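Local coordinates for DNA mismatch repair protein MutS (Thermus aquaticus, PDB 1EWQ) that takes part in DNA mismatch repair, binding mismatched duplex DNA as a probable recognition factor and hydrolysing ATP weakly, at residues 126-129 and 130-134; 333-336 and 337-341; 431-435 and 436-440. One frame throughout, in Å; residues are numbered along the deposited sequence.

Interaction 1 of 3, residues 126-129 and 130-134; sequences LLPR and EANYL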
loop_
_atom_site.group_PDB
_atom_site.type_symbol
_atom_site.label_atom_id
_atom_site.label_comp_id
_atom_site.label_asym_id
_atom_site.label_seq_id
_atom_site.Cartn_x
_atom_site.Cartn_y
_atom_site.Cartn_z
ATOM N N LEU C 126 -1.386 -17.016 -10.216
ATOM C CA LEU C 126 -2.223 -15.865 -9.877
ATOM C C LEU C 126 -3.173 -16.209 -8.728
ATOM O O LEU C 126 -3.983 -15.385 -8.310
ATOM C CB LEU C 126 -3.047 -15.436 -11.095
ATOM C CG LEU C 126 -2.303 -15.382 -12.430
ATOM C CD1 LEU C 126 -3.239 -14.907 -13.537
ATOM C CD2 LEU C 126 -1.108 -14.455 -12.298
ATOM N N LEU C 127 -3.063 -17.432 -8.225
ATOM C CA LEU C 127 -3.918 -17.904 -7.150
ATOM C C LEU C 127 -3.214 -18.047 -5.812
ATOM O O LEU C 127 -2.011 -18.292 -5.754
ATOM C CB LEU C 127 -4.498 -19.268 -7.515
ATOM C CG LEU C 127 -5.614 -19.309 -8.555
ATOM C CD1 LEU C 127 -5.767 -20.736 -9.084
ATOM C CD2 LEU C 127 -6.904 -18.791 -7.924
ATOM N N PRO C 128 -3.969 -17.894 -4.714
ATOM C CA PRO C 128 -3.404 -18.032 -3.372
ATOM C C PRO C 128 -3.532 -19.522 -3.055
ATOM O O PRO C 128 -4.185 -20.250 -3.803
ATOM C CB PRO C 128 -4.330 -17.172 -2.525
ATOM C CG PRO C 128 -5.662 -17.424 -3.153
ATOM C CD PRO C 128 -5.353 -17.386 -4.655
ATOM N N ARG C 129 -2.910 -19.993 -1.982
ATOM C CA ARG C 129 -3.027 -21.408 -1.628
ATOM C C ARG C 129 -4.471 -21.680 -1.227
ATOM O O ARG C 129 -5.033 -22.722 -1.539
ATOM C CB ARG C 129 -2.105 -21.751 -0.450
ATOM C CG ARG C 129 -0.957 -22.695 -0.777
ATOM C CD ARG C 129 -0.081 -22.944 0.452
ATOM N NE ARG C 129 1.123 -23.706 0.110
ATOM C CZ ARG C 129 1.208 -25.034 0.124
ATOM N NH1 ARG C 129 0.160 -25.765 0.473
ATOM N NH2 ARG C 129 2.339 -25.638 -0.218
ATOM N N GLU C 130 -5.054 -20.710 -0.535
ATOM C CA GLU C 130 -6.427 -20.766 -0.045
ATOM C C GLU C 130 -7.490 -20.859 -1.148
ATOM O O GLU C 130 -7.207 -20.689 -2.327
ATOM C CB GLU C 130 -6.726 -19.513 0.792
ATOM C CG GLU C 130 -5.892 -19.344 2.046
ATOM C CD GLU C 130 -4.413 -19.130 1.765
ATOM O OE1 GLU C 130 -4.077 -18.464 0.761
ATOM O OE2 GLU C 130 -3.587 -19.619 2.564
ATOM N N ALA C 131 -8.729 -21.109 -0.738
ATOM C CA ALA C 131 -9.829 -21.191 -1.681
ATOM C C ALA C 131 -10.044 -19.793 -2.245
ATOM O O ALA C 131 -9.880 -18.799 -1.542
ATOM C CB ALA C 131 -11.084 -21.672 -0.985
ATOM N N ASN C 132 -10.406 -19.727 -3.520
ATOM C CA ASN C 132 -10.643 -18.459 -4.188
ATOM C C ASN C 132 -12.093 -18.495 -4.670
ATOM O O ASN C 132 -12.415 -19.148 -5.668
ATOM C CB ASN C 132 -9.672 -18.327 -5.359
ATOM C CG ASN C 132 -9.657 -16.949 -5.943
ATOM O OD1 ASN C 132 -10.059 -16.744 -7.092
ATOM N ND2 ASN C 132 -9.194 -15.984 -5.159
ATOM N N TYR C 133 -12.965 -17.790 -3.958
ATOM C CA TYR C 133 -14.381 -17.811 -4.286
ATOM C C TYR C 133 -14.977 -16.655 -5.064
ATOM O O TYR C 133 -14.671 -15.486 -4.818
ATOM C CB TYR C 133 -15.236 -17.939 -3.014
ATOM C CG TYR C 133 -15.054 -19.199 -2.195
ATOM C CD1 TYR C 133 -14.523 -19.143 -0.899
ATOM C CD2 TYR C 133 -15.451 -20.441 -2.691
ATOM C CE1 TYR C 133 -14.399 -20.293 -0.123
ATOM C CE2 TYR C 133 -15.330 -21.596 -1.917
ATOM C CZ TYR C 133 -14.805 -21.513 -0.637
ATOM O OH TYR C 133 -14.687 -22.655 0.125
ATOM N N LEU C 134 -15.849 -17.019 -5.999
ATOM C CA LEU C 134 -16.650 -16.061 -6.750
ATOM C C LEU C 134 -17.944 -16.270 -5.968
ATOM O O LEU C 134 -18.351 -17.405 -5.753
ATOM C CB LEU C 134 -16.875 -16.501 -8.201
ATOM C CG LEU C 134 -17.942 -15.691 -8.968
ATOM C CD1 LEU C 134 -17.527 -14.239 -9.073
ATOM C CD2 LEU C 134 -18.145 -16.272 -10.357
HETATM O O HOH W 1 -1.669 -17.799 -0.409
#
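Glu130 doubles back along the chain that precedes it, and its carboxylate ends beside the ring of Pro128, with OE1 3.5 Å from Pro128 CB. Two torsions produce the fold-back: CG stands anti to the carbonyl carbon, beside the backbone N (chi1 -63°), and the chain then bends at chi2 (65°). One water bridges Arg129 and Glu130, accepting from Arg129 N at 3.0 Å and donating to Glu130 OE1 at 2.8 Å. An alanine in place of Glu130 would probably cost this water its acceptor and uncover the flank of the proline ring. Arg129 behaves quite differently: its chain runs extended from CG to NE and leads away, so that its NE lies 6.7 Å from Glu130 OE2, with no contact between the charges. The second meeting is apolar. Leu127 and Asn132 cross at about a right angle, Leu127 CD2 resting on Asn132 CB at 3.8 Å. The whole is a surface loop between strands 110-116 and 134-139, leading into the sheet of domain II. Arg129 packs on helix 282-293, and Glu130 touches Gln289 of the same helix; Arg334 of helix 332-340 donates to the carbonyls of Pro128 and Glu130, while Asp149, at the end of strand 143-149, accepts from Asn132 N.

Interaction 2 of 3, residues 333-336 and 337-341; sequences ERLA and TRLEL
Glu333 offers its carbonyl O to Thr337 N at 3.2 Å, opening a ladder of i to i+4 bonds that shows how a helix stacks its turns. Thr337 OG1 stands anti to the carbonyl carbon (chi1 -57°), which also brings it to 3.2 Å from Glu333 O, although its hydroxyl has a further partner in Ser151 O; the carboxylate of Glu333 pairs with Arg286. Next, Arg334 O accepts from Arg338 N, and the aliphatic part of Arg338 lies against that same oxygen, CG at 3.4 Å. The Arg334 guanidinium itself reaches away, its NE bonding to Ser151 OG. Leu335 O takes Leu339 N at 3.0 Å, while the side chains meet obliquely through their CD1 methyls, 3.6 Å apart. Ala336 completes the series: its O binds Glu340 N at 2.8 Å, with an N-H...O angle of 164°, and the donor is tilted 16° from the carbonyl plane. Glu340 CG passes 3.1 Å from Ala336 O before the carboxylate goes on to a salt bridge with Arg518. The pattern is that of a short alpha helix, 332-340, in MutS domain III, with Ala336 and Leu339 packed on helix 514-540, Leu339 also on helix 479-511, and the arginines turned to other partners.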
loop_
_atom_site.group_PDB
_atom_site.type_symbol
_atom_site.label_atom_id
_atom_site.label_comp_id
_atom_site.label_asym_id
_atom_site.label_seq_id
_atom_site.Cartn_x
_atom_site.Cartn_y
_atom_site.Cartn_z
ATOM N N GLU C 333 -5.818 -31.485 -6.617
ATOM C CA GLU C 333 -7.194 -31.084 -6.833
ATOM C C GLU C 333 -7.244 -30.007 -7.927
ATOM O O GLU C 333 -8.048 -30.100 -8.863
ATOM C CB GLU C 333 -7.803 -30.575 -5.523
ATOM C CG GLU C 333 -9.160 -29.914 -5.678
ATOM C CD GLU C 333 -9.838 -29.648 -4.341
ATOM O OE1 GLU C 333 -9.142 -29.253 -3.378
ATOM O OE2 GLU C 333 -11.069 -29.823 -4.261
ATOM N N ARG C 334 -6.386 -28.995 -7.823
ATOM C CA ARG C 334 -6.353 -27.943 -8.841
ATOM C C ARG C 334 -5.740 -28.465 -10.145
ATOM O O ARG C 334 -6.040 -27.975 -11.230
ATOM C CB ARG C 334 -5.566 -26.729 -8.335
ATOM C CG ARG C 334 -6.425 -25.798 -7.515
ATOM C CD ARG C 334 -5.661 -24.606 -6.979
ATOM N NE ARG C 334 -6.553 -23.727 -6.224
ATOM C CZ ARG C 334 -6.146 -22.781 -5.389
ATOM N NH1 ARG C 334 -4.853 -22.583 -5.185
ATOM N NH2 ARG C 334 -7.035 -22.021 -4.772
ATOM N N LEU C 335 -4.889 -29.475 -10.020
ATOM C CA LEU C 335 -4.238 -30.092 -11.169
ATOM C C LEU C 335 -5.303 -30.889 -11.944
ATOM O O LEU C 335 -5.342 -30.880 -13.178
ATOM C CB LEU C 335 -3.114 -31.008 -10.673
ATOM C CG LEU C 335 -1.942 -31.329 -11.602
ATOM C CD1 LEU C 335 -2.410 -32.166 -12.794
ATOM C CD2 LEU C 335 -1.321 -30.018 -12.068
ATOM N N ALA C 336 -6.181 -31.563 -11.209
ATOM C CA ALA C 336 -7.254 -32.334 -11.824
ATOM C C ALA C 336 -8.172 -31.417 -12.641
ATOM O O ALA C 336 -8.545 -31.744 -13.774
ATOM C CB ALA C 336 -8.059 -33.050 -10.744
ATOM N N THR C 337 -8.515 -30.269 -12.053
ATOM C CA THR C 337 -9.382 -29.275 -12.684
ATOM C C THR C 337 -8.775 -28.734 -13.977
ATOM O O THR C 337 -9.473 -28.591 -14.987
ATOM C CB THR C 337 -9.662 -28.077 -11.733
ATOM O OG1 THR C 337 -10.249 -28.553 -10.514
ATOM C CG2 THR C 337 -10.613 -27.079 -12.389
ATOM N N ARG C 338 -7.481 -28.421 -13.951
ATOM C CA ARG C 338 -6.826 -27.914 -15.148
ATOM C C ARG C 338 -6.827 -29.012 -16.210
ATOM O O ARG C 338 -7.012 -28.740 -17.397
ATOM C CB ARG C 338 -5.394 -27.458 -14.837
ATOM C CG ARG C 338 -5.336 -26.179 -14.003
ATOM C CD ARG C 338 -3.918 -25.720 -13.707
ATOM N NE ARG C 338 -3.208 -25.228 -14.883
ATOM C CZ ARG C 338 -3.513 -24.117 -15.561
ATOM N NH1 ARG C 338 -4.536 -23.349 -15.197
ATOM N NH2 ARG C 338 -2.772 -23.761 -16.609
ATOM N N LEU C 339 -6.625 -30.255 -15.779
ATOM C CA LEU C 339 -6.644 -31.382 -16.696
ATOM C C LEU C 339 -8.018 -31.484 -17.352
ATOM O O LEU C 339 -8.125 -31.553 -18.575
ATOM C CB LEU C 339 -6.328 -32.693 -15.960
ATOM C CG LEU C 339 -4.849 -33.046 -15.734
ATOM C CD1 LEU C 339 -4.719 -34.197 -14.755
ATOM C CD2 LEU C 339 -4.206 -33.395 -17.079
ATOM N N GLU C 340 -9.066 -31.487 -16.526
ATOM C CA GLU C 340 -10.436 -31.609 -17.022
ATOM C C GLU C 340 -10.823 -30.465 -17.953
ATOM O O GLU C 340 -11.607 -30.662 -18.880
ATOM C CB GLU C 340 -11.441 -31.664 -15.854
ATOM C CG GLU C 340 -11.251 -32.839 -14.902
ATOM C CD GLU C 340 -12.011 -32.673 -13.593
ATOM O OE1 GLU C 340 -12.297 -31.521 -13.207
ATOM O OE2 GLU C 340 -12.304 -33.694 -12.936
ATOM N N LEU C 341 -10.280 -29.276 -17.703
ATOM C CA LEU C 341 -10.584 -28.101 -18.513
ATOM C C LEU C 341 -9.686 -27.939 -19.740
ATOM O O LEU C 341 -9.796 -26.950 -20.455
ATOM C CB LEU C 341 -10.493 -26.830 -17.653
ATOM C CG LEU C 341 -11.611 -26.640 -16.623
ATOM C CD1 LEU C 341 -11.328 -25.443 -15.724
ATOM C CD2 LEU C 341 -12.926 -26.464 -17.360
#

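Interaction 3 of 3, residues 431-435 and 436-440; sequences ERTGI and PTLKV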
loop_
_atom_site.group_PDB
_atom_site.type_symbol
_atom_site.label_atom_id
_atom_site.label_comp_id
_atom_site.label_asym_id
_atom_site.label_seq_id
_atom_site.Cartn_x
_atom_site.Cartn_y
_atom_site.Cartn_z
ATOM N N GLU C 431 39.879 -27.719 -45.877
ATOM C CA GLU C 431 40.932 -28.415 -46.604
ATOM C C GLU C 431 40.938 -28.049 -48.091
ATOM O O GLU C 431 41.997 -27.825 -48.675
ATOM C CB GLU C 431 40.791 -29.933 -46.421
ATOM C CG GLU C 431 42.004 -30.735 -46.910
ATOM C CD GLU C 431 43.302 -30.326 -46.227
ATOM O OE1 GLU C 431 43.611 -29.113 -46.197
ATOM O OE2 GLU C 431 44.023 -31.217 -45.724
ATOM N N ARG C 432 39.764 -27.988 -48.705
ATOM C CA ARG C 432 39.685 -27.615 -50.118
ATOM C C ARG C 432 40.306 -26.230 -50.349
ATOM O O ARG C 432 41.199 -26.064 -51.183
ATOM C CB ARG C 432 38.229 -27.562 -50.590
ATOM C CG ARG C 432 37.524 -28.896 -50.759
ATOM C CD ARG C 432 36.115 -28.640 -51.284
ATOM N NE ARG C 432 35.452 -29.855 -51.751
ATOM C CZ ARG C 432 34.323 -29.864 -52.462
ATOM N NH1 ARG C 432 33.729 -28.715 -52.781
ATOM N NH2 ARG C 432 33.798 -31.018 -52.874
ATOM N N THR C 433 39.817 -25.244 -49.602
ATOM C CA THR C 433 40.276 -23.867 -49.733
ATOM C C THR C 433 41.611 -23.586 -49.068
ATOM O O THR C 433 42.305 -22.650 -49.451
ATOM C CB THR C 433 39.258 -22.873 -49.133
ATOM O OG1 THR C 433 39.269 -22.982 -47.702
ATOM C CG2 THR C 433 37.855 -23.158 -49.659
ATOM N N GLY C 434 41.964 -24.384 -48.066
ATOM C CA GLY C 434 43.215 -24.167 -47.363
ATOM C C GLY C 434 43.117 -23.022 -46.367
ATOM O O GLY C 434 44.128 -22.547 -45.860
ATOM N N ILE C 435 41.899 -22.566 -46.089
ATOM C CA ILE C 435 41.689 -21.483 -45.140
ATOM C C ILE C 435 41.378 -22.116 -43.779
ATOM O O ILE C 435 40.237 -22.466 -43.485
ATOM C CB ILE C 435 40.522 -20.590 -45.589
ATOM C CG1 ILE C 435 40.721 -20.185 -47.052
ATOM C CG2 ILE C 435 40.447 -19.350 -44.709
ATOM C CD1 ILE C 435 39.586 -19.364 -47.628
ATOM N N PRO C 436 42.403 -22.265 -42.927
ATOM C CA PRO C 436 42.255 -22.867 -41.599
ATOM C C PRO C 436 41.136 -22.329 -40.710
ATOM O O PRO C 436 40.438 -23.108 -40.066
ATOM C CB PRO C 436 43.643 -22.682 -40.981
ATOM C CG PRO C 436 44.128 -21.423 -41.627
ATOM C CD PRO C 436 43.736 -21.653 -43.066
ATOM N N THR C 437 40.958 -21.011 -40.673
ATOM C CA THR C 437 39.917 -20.428 -39.831
ATOM C C THR C 437 38.524 -20.356 -40.460
ATOM O O THR C 437 37.623 -19.737 -39.898
ATOM C CB THR C 437 40.314 -19.018 -39.367
ATOM O OG1 THR C 437 40.669 -18.221 -40.504
ATOM C CG2 THR C 437 41.488 -19.089 -38.402
ATOM N N LEU C 438 38.338 -20.980 -41.622
ATOM C CA LEU C 438 37.025 -20.969 -42.272
ATOM C C LEU C 438 36.014 -21.594 -41.319
ATOM O O LEU C 438 36.338 -22.511 -40.565
ATOM C CB LEU C 438 37.059 -21.755 -43.586
ATOM C CG LEU C 438 35.752 -21.902 -44.378
ATOM C CD1 LEU C 438 36.069 -22.242 -45.819
ATOM C CD2 LEU C 438 34.859 -22.976 -43.751
ATOM N N LYS C 439 34.787 -21.095 -41.347
ATOM C CA LYS C 439 33.768 -21.627 -40.463
ATOM C C LYS C 439 32.389 -21.725 -41.071
ATOM O O LYS C 439 32.042 -20.983 -41.981
ATOM C CB LYS C 439 33.692 -20.785 -39.177
ATOM C CG LYS C 439 34.753 -21.161 -38.148
ATOM C CD LYS C 439 34.600 -20.392 -36.837
ATOM C CE LYS C 439 34.894 -18.914 -37.015
ATOM N NZ LYS C 439 34.860 -18.175 -35.714
ATOM N N VAL C 440 31.616 -22.680 -40.565
ATOM C CA VAL C 440 30.233 -22.854 -40.975
ATOM C C VAL C 440 29.450 -22.343 -39.770
ATOM O O VAL C 440 29.531 -22.912 -38.684
ATOM C CB VAL C 440 29.869 -24.333 -41.219
ATOM C CG1 VAL C 440 28.346 -24.488 -41.248
ATOM C CG2 VAL C 440 30.470 -24.807 -42.541
#
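Ile435 and Leu438 meet through both backbone and side chain at the reversal from helix to strand. The backbone bond runs from Leu438 N to Ile435 O, 3.0 Å long and fairly straight at the hydrogen (161°), yet the donor stands well above the carbonyl plane, 52° out of it. It closes a type I beta turn from Ile435 to Leu438, with Pro436 and Thr437 at the two central positions. A second polar link lies just upstream: Thr433 OG1 accepts from Ile435 N at 3.1 Å, forming an ST turn. The hydroxyl sits between the backbone N and the carbonyl carbon (chi1 71°), and it also bonds to Glu429 O, one turn back in the helix. Gly434, the first residue to leave helical geometry, has a positive phi, which a residue with a side chain adopts less readily.

Apolar contact on the inner side is made by Ile435 and Leu438, whose CB atoms lie 4.2 Å apart. Distinct from this pair is a methyl packing on a hydroxyl oxygen: Leu438 sends its CG anti to the backbone N, and its CD1 arrives at Thr433 OG1, 3.8 Å away, the two side chains crossing at about a right angle. The turn thus joins the end of the long helix 406-433 to strand 439-443, an outermost strand of a four-stranded antiparallel sheet. Ile435 packs on Val452 and Leu438 on Leu450 of the adjacent strand 449-453, while Arg430 of the helix donates to Leu438 O.

The three contacts come in series along the chain, yet the first two are neighbours in space and the third is remote. The centres of interactions 1 and 2 are about 14 Å apart, and Arg334 joins them: its NH1 and NH2 each lie 2.8 Å from a carbonyl oxygen of the loop, Pro128 O and Glu130 O respectively. Through that arginine the loop leading into domain II is held against a helix of domain III. Interaction 3 is centred about 56 Å from interaction 2, at the end of the long helix 406-433, which carries it out towards the DNA: its nearest atom is about 9 Å from the duplex, against about 21 Å for interaction 2.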